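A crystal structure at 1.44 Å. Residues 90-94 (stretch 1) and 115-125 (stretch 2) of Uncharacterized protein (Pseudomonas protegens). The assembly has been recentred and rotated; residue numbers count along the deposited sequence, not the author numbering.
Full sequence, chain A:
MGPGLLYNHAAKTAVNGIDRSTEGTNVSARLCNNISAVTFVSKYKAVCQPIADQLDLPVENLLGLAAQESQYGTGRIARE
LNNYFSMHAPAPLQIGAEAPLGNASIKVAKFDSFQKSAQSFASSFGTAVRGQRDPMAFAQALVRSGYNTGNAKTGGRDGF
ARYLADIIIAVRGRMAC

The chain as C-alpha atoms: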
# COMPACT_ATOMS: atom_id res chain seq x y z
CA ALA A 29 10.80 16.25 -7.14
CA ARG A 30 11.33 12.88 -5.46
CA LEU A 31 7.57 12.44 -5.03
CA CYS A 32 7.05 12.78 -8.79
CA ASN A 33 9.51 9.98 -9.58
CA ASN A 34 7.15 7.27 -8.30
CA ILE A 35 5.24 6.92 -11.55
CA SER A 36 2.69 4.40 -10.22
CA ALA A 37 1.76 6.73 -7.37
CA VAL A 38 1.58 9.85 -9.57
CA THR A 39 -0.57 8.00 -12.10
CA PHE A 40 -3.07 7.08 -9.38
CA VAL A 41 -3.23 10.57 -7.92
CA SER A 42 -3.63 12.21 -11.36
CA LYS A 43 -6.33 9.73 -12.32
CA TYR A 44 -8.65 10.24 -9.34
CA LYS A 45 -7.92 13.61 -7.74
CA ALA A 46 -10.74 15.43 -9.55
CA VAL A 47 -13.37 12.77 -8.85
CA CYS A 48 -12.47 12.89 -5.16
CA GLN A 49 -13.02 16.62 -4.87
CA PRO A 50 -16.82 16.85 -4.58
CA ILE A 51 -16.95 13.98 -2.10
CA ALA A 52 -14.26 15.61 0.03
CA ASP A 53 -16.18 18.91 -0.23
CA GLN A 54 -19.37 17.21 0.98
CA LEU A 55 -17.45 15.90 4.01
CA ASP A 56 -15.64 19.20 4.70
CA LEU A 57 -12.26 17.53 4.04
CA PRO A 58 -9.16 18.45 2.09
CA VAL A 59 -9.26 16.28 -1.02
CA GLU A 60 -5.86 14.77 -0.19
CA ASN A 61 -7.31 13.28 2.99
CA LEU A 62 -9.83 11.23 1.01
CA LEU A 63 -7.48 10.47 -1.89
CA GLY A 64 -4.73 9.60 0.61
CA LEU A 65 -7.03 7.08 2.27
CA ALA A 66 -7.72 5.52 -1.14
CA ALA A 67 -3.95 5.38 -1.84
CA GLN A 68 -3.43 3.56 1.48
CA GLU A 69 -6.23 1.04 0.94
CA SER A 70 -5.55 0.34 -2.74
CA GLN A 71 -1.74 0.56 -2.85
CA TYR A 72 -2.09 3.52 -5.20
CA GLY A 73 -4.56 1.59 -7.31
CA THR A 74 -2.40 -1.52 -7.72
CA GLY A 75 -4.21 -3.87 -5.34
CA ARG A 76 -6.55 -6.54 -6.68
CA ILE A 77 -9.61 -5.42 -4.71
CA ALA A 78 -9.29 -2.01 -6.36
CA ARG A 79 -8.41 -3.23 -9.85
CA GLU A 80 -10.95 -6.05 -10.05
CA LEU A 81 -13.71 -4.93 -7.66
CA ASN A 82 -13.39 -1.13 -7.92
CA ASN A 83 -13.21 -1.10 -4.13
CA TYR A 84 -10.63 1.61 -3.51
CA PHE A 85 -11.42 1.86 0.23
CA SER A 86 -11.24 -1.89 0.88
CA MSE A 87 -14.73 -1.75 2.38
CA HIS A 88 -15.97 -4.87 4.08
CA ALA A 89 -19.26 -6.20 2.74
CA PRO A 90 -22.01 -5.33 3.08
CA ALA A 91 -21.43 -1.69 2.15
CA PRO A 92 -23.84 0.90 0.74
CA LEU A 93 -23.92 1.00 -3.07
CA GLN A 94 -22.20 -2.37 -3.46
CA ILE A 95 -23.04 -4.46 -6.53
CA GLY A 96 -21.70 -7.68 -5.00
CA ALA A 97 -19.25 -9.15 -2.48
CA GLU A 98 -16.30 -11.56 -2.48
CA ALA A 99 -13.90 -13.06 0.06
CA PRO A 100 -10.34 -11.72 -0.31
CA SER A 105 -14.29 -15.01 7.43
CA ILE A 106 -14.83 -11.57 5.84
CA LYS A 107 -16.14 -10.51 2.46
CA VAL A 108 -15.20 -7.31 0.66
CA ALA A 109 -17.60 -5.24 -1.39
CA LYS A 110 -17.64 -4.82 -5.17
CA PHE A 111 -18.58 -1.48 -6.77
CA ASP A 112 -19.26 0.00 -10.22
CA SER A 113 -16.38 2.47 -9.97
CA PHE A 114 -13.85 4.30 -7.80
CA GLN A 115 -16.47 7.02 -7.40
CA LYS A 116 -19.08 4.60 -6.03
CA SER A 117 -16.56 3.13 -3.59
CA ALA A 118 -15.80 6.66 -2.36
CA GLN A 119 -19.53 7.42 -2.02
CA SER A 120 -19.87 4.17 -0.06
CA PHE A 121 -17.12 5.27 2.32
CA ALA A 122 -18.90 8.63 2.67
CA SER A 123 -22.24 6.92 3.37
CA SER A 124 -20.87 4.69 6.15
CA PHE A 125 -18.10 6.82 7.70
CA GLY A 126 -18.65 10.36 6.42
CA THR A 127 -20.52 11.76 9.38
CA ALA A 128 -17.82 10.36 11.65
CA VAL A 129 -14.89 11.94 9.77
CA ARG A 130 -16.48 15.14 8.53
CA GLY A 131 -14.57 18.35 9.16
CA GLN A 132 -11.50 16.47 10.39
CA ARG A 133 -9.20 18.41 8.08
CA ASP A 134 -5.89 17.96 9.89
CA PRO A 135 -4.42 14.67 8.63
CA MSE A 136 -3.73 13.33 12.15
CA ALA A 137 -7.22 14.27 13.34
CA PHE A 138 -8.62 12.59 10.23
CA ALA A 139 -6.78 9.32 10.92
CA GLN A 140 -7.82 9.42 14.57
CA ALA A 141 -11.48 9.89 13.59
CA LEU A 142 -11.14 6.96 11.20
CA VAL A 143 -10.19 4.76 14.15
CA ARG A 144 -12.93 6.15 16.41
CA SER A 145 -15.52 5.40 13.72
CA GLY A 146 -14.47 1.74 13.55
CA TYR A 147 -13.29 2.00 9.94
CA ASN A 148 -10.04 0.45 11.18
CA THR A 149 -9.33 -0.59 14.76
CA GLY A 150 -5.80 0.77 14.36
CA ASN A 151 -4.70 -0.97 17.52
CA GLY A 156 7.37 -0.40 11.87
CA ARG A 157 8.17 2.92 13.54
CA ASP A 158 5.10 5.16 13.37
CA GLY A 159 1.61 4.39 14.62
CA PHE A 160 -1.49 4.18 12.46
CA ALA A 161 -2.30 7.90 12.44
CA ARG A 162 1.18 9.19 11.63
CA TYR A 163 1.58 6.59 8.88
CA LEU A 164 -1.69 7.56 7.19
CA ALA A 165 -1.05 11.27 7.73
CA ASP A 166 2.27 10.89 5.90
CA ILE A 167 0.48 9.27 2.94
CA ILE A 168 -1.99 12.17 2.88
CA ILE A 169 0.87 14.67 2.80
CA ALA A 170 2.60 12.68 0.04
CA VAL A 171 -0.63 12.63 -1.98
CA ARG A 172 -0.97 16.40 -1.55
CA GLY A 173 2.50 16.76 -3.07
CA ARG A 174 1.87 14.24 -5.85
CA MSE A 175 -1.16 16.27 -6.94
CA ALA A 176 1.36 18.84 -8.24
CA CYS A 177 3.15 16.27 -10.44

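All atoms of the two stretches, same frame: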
# COMPACT_ATOMS: atom_id res chain seq x y z
N PRO A 90 -21.32 -6.15 4.08
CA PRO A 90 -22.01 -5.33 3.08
C PRO A 90 -21.72 -3.85 3.25
O PRO A 90 -21.55 -3.38 4.38
CB PRO A 90 -23.49 -5.61 3.36
CG PRO A 90 -23.55 -5.93 4.84
CD PRO A 90 -22.22 -6.59 5.16
N ALA A 91 -21.67 -3.12 2.13
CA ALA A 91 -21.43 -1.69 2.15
C ALA A 91 -22.49 -1.03 1.27
O ALA A 91 -22.95 -1.64 0.30
CB ALA A 91 -20.05 -1.38 1.62
N PRO A 92 -22.89 0.20 1.61
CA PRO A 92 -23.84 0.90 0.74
C PRO A 92 -23.30 1.00 -0.68
O PRO A 92 -22.09 1.18 -0.89
CB PRO A 92 -23.95 2.29 1.37
CG PRO A 92 -23.49 2.13 2.77
CD PRO A 92 -22.47 1.03 2.75
N LEU A 93 -24.22 0.88 -1.64
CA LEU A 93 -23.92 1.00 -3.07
C LEU A 93 -23.18 -0.19 -3.67
O LEU A 93 -22.87 -0.19 -4.86
CB LEU A 93 -23.17 2.31 -3.40
CG LEU A 93 -23.84 3.63 -3.01
CD1 LEU A 93 -22.82 4.77 -3.00
CD2 LEU A 93 -25.01 3.94 -3.95
N GLN A 94 -22.91 -1.23 -2.88
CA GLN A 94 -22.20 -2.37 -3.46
C GLN A 94 -23.05 -3.08 -4.53
O GLN A 94 -24.30 -3.08 -4.46
CB GLN A 94 -21.75 -3.37 -2.39
CG GLN A 94 -22.86 -4.27 -1.85
CD GLN A 94 -22.33 -5.27 -0.85
OE1 GLN A 94 -21.47 -4.94 -0.04
NE2 GLN A 94 -22.83 -6.50 -0.92
N GLN A 115 -15.57 6.01 -7.91
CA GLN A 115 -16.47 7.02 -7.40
C GLN A 115 -17.50 6.39 -6.46
O GLN A 115 -17.77 6.92 -5.36
CB GLN A 115 -17.18 7.74 -8.54
N LYS A 116 -18.09 5.28 -6.88
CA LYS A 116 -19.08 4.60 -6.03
C LYS A 116 -18.44 4.09 -4.75
O LYS A 116 -19.07 4.16 -3.70
CB LYS A 116 -19.76 3.45 -6.77
CG LYS A 116 -20.72 3.90 -7.84
CD LYS A 116 -22.02 4.38 -7.27
CE LYS A 116 -22.95 4.79 -8.42
NZ LYS A 116 -24.36 4.91 -8.01
N SER A 117 -17.21 3.61 -4.81
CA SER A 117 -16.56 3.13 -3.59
C SER A 117 -16.33 4.29 -2.62
O SER A 117 -16.45 4.11 -1.39
CB SER A 117 -15.28 2.32 -3.88
OG SER A 117 -14.14 3.11 -4.19
N ALA A 118 -16.02 5.47 -3.17
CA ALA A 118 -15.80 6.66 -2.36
C ALA A 118 -17.13 7.13 -1.74
O ALA A 118 -17.18 7.54 -0.57
CB ALA A 118 -15.17 7.79 -3.19
N GLN A 119 -18.20 7.08 -2.52
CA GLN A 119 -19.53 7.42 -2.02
C GLN A 119 -19.98 6.44 -0.92
O GLN A 119 -20.69 6.81 0.02
CB GLN A 119 -20.53 7.46 -3.19
CG GLN A 119 -20.25 8.61 -4.16
CD GLN A 119 -21.12 8.58 -5.40
OE1 GLN A 119 -21.59 7.54 -5.84
NE2 GLN A 119 -21.34 9.75 -5.96
N SER A 120 -19.56 5.19 -1.05
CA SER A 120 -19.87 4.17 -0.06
C SER A 120 -19.17 4.51 1.25
O SER A 120 -19.79 4.48 2.34
CB SER A 120 -19.41 2.81 -0.56
OG SER A 120 -19.80 1.79 0.34
N PHE A 121 -17.88 4.81 1.17
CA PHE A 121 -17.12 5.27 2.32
C PHE A 121 -17.81 6.47 2.98
O PHE A 121 -18.01 6.50 4.20
CB PHE A 121 -15.68 5.66 1.93
CG PHE A 121 -14.96 6.37 3.02
CD1 PHE A 121 -14.41 5.67 4.08
CD2 PHE A 121 -14.90 7.75 3.04
CE1 PHE A 121 -13.79 6.33 5.12
CE2 PHE A 121 -14.28 8.41 4.08
CZ PHE A 121 -13.72 7.70 5.11
N ALA A 122 -18.23 7.44 2.16
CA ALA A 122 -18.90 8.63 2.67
C ALA A 122 -20.20 8.28 3.38
O ALA A 122 -20.52 8.85 4.43
CB ALA A 122 -19.15 9.60 1.53
N SER A 123 -20.97 7.36 2.80
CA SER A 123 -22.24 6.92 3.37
C SER A 123 -22.04 6.30 4.77
O SER A 123 -22.76 6.65 5.73
CB SER A 123 -22.91 5.92 2.41
OG SER A 123 -24.21 5.55 2.85
N SER A 124 -21.07 5.41 4.90
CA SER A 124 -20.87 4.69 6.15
C SER A 124 -20.07 5.46 7.20
O SER A 124 -20.33 5.32 8.39
CB SER A 124 -20.14 3.36 5.87
OG SER A 124 -20.96 2.48 5.14
N PHE A 125 -19.08 6.24 6.76
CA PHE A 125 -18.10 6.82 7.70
C PHE A 125 -17.99 8.35 7.61
O PHE A 125 -17.24 8.96 8.35
CB PHE A 125 -16.73 6.17 7.46
CG PHE A 125 -16.73 4.70 7.75
CD1 PHE A 125 -16.75 4.25 9.05
CD2 PHE A 125 -16.79 3.77 6.72
CE1 PHE A 125 -16.79 2.91 9.33
CE2 PHE A 125 -16.82 2.42 7.00
CZ PHE A 125 -16.83 2.00 8.31

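A tight turn packs against one side of a helix here, and three residues do most of the work: Leu93, Pro92 and Ser120. Residues 115-125 are helical throughout, within a helix that extends beyond both ends of the stretch. Residues 90-94 have no regular secondary structure, but Ala91 to Gln94 form a type II beta turn. About 315 Å² is buried between the two stretches, both sides summed.

Leu93 and Pro92 are the two corner residues of the turn, and both direct their CA-to-CB bonds toward the helix. The turn is closed by a backbone hydrogen bond from Gln94 N to Ala91 O, 3.2 Å. The CA-to-CB bond of Gln94 points away from the helix, and the side chain folds back on its own stretch. There Gln94 OE1 accepts a hydrogen bond from Ala91 N at 2.8 Å. The turn is therefore braced from within, and Gln94 itself does not touch the helix.

Leu93 covers the most surface. Its phi/psi of 74/2 fits the third position of a type II turn, a place more often taken by glycine. Its side chain, with chi1 m and chi2 t, lies over the first part of the helix stretch. Leu93 CD1 comes within 3.5 Å of Gln119 CB and 3.9 Å of Lys116 O. Leu93 CD1 is also 3.8 Å from Ser120 N. That nitrogen donates to Lys116 O in the helix, so the methyl group rests against backbone whose polar atoms are already paired. On the Lys116 side chain, NZ is 4.2 Å from Leu93 CD2. The long aliphatic part of this lysine suits a place beside leucine: Lys116 CD is 4.4 Å from Leu93 CD1.

Pro92 is next in area covered. Its phi of -56° suits the second position of a type II turn, where the proline ring matches the required backbone angle. The ring lies over the later part of the helix stretch, among serine hydroxyls. Pro92 CG is 3.5 Å from Ser123 OG, and Pro92 CD is 3.2 Å from Ser124 OG. These are contacts of packing. Serine is small enough to let the ring come this close to the helix.

Ser120 supplies the one hydrogen bond between the stretches. Ser120 OG donates to Pro92 O at 2.7 Å, a short distance. The CA-to-CB bond points sideways, and chi1 is t, which places the hydroxyl within reach of the carbonyl. Ser120 OG is also 3.4 Å from Ala91 CB and 3.7 Å from Pro92 CD. Ser120 is buried, so the bond gives both the hydroxyl and the carbonyl a polar partner at the contact. Its short side chain also allows close approach: the CA atoms of Pro92 and Ser120 are 5.2 Å apart.

Ser117, Ala118 and Phe121 have CA-to-CB bonds that point away from the turn, and they are buried elsewhere in the structure. The contact thus combines one hydrogen bond with the packing of two turn residues on the helix.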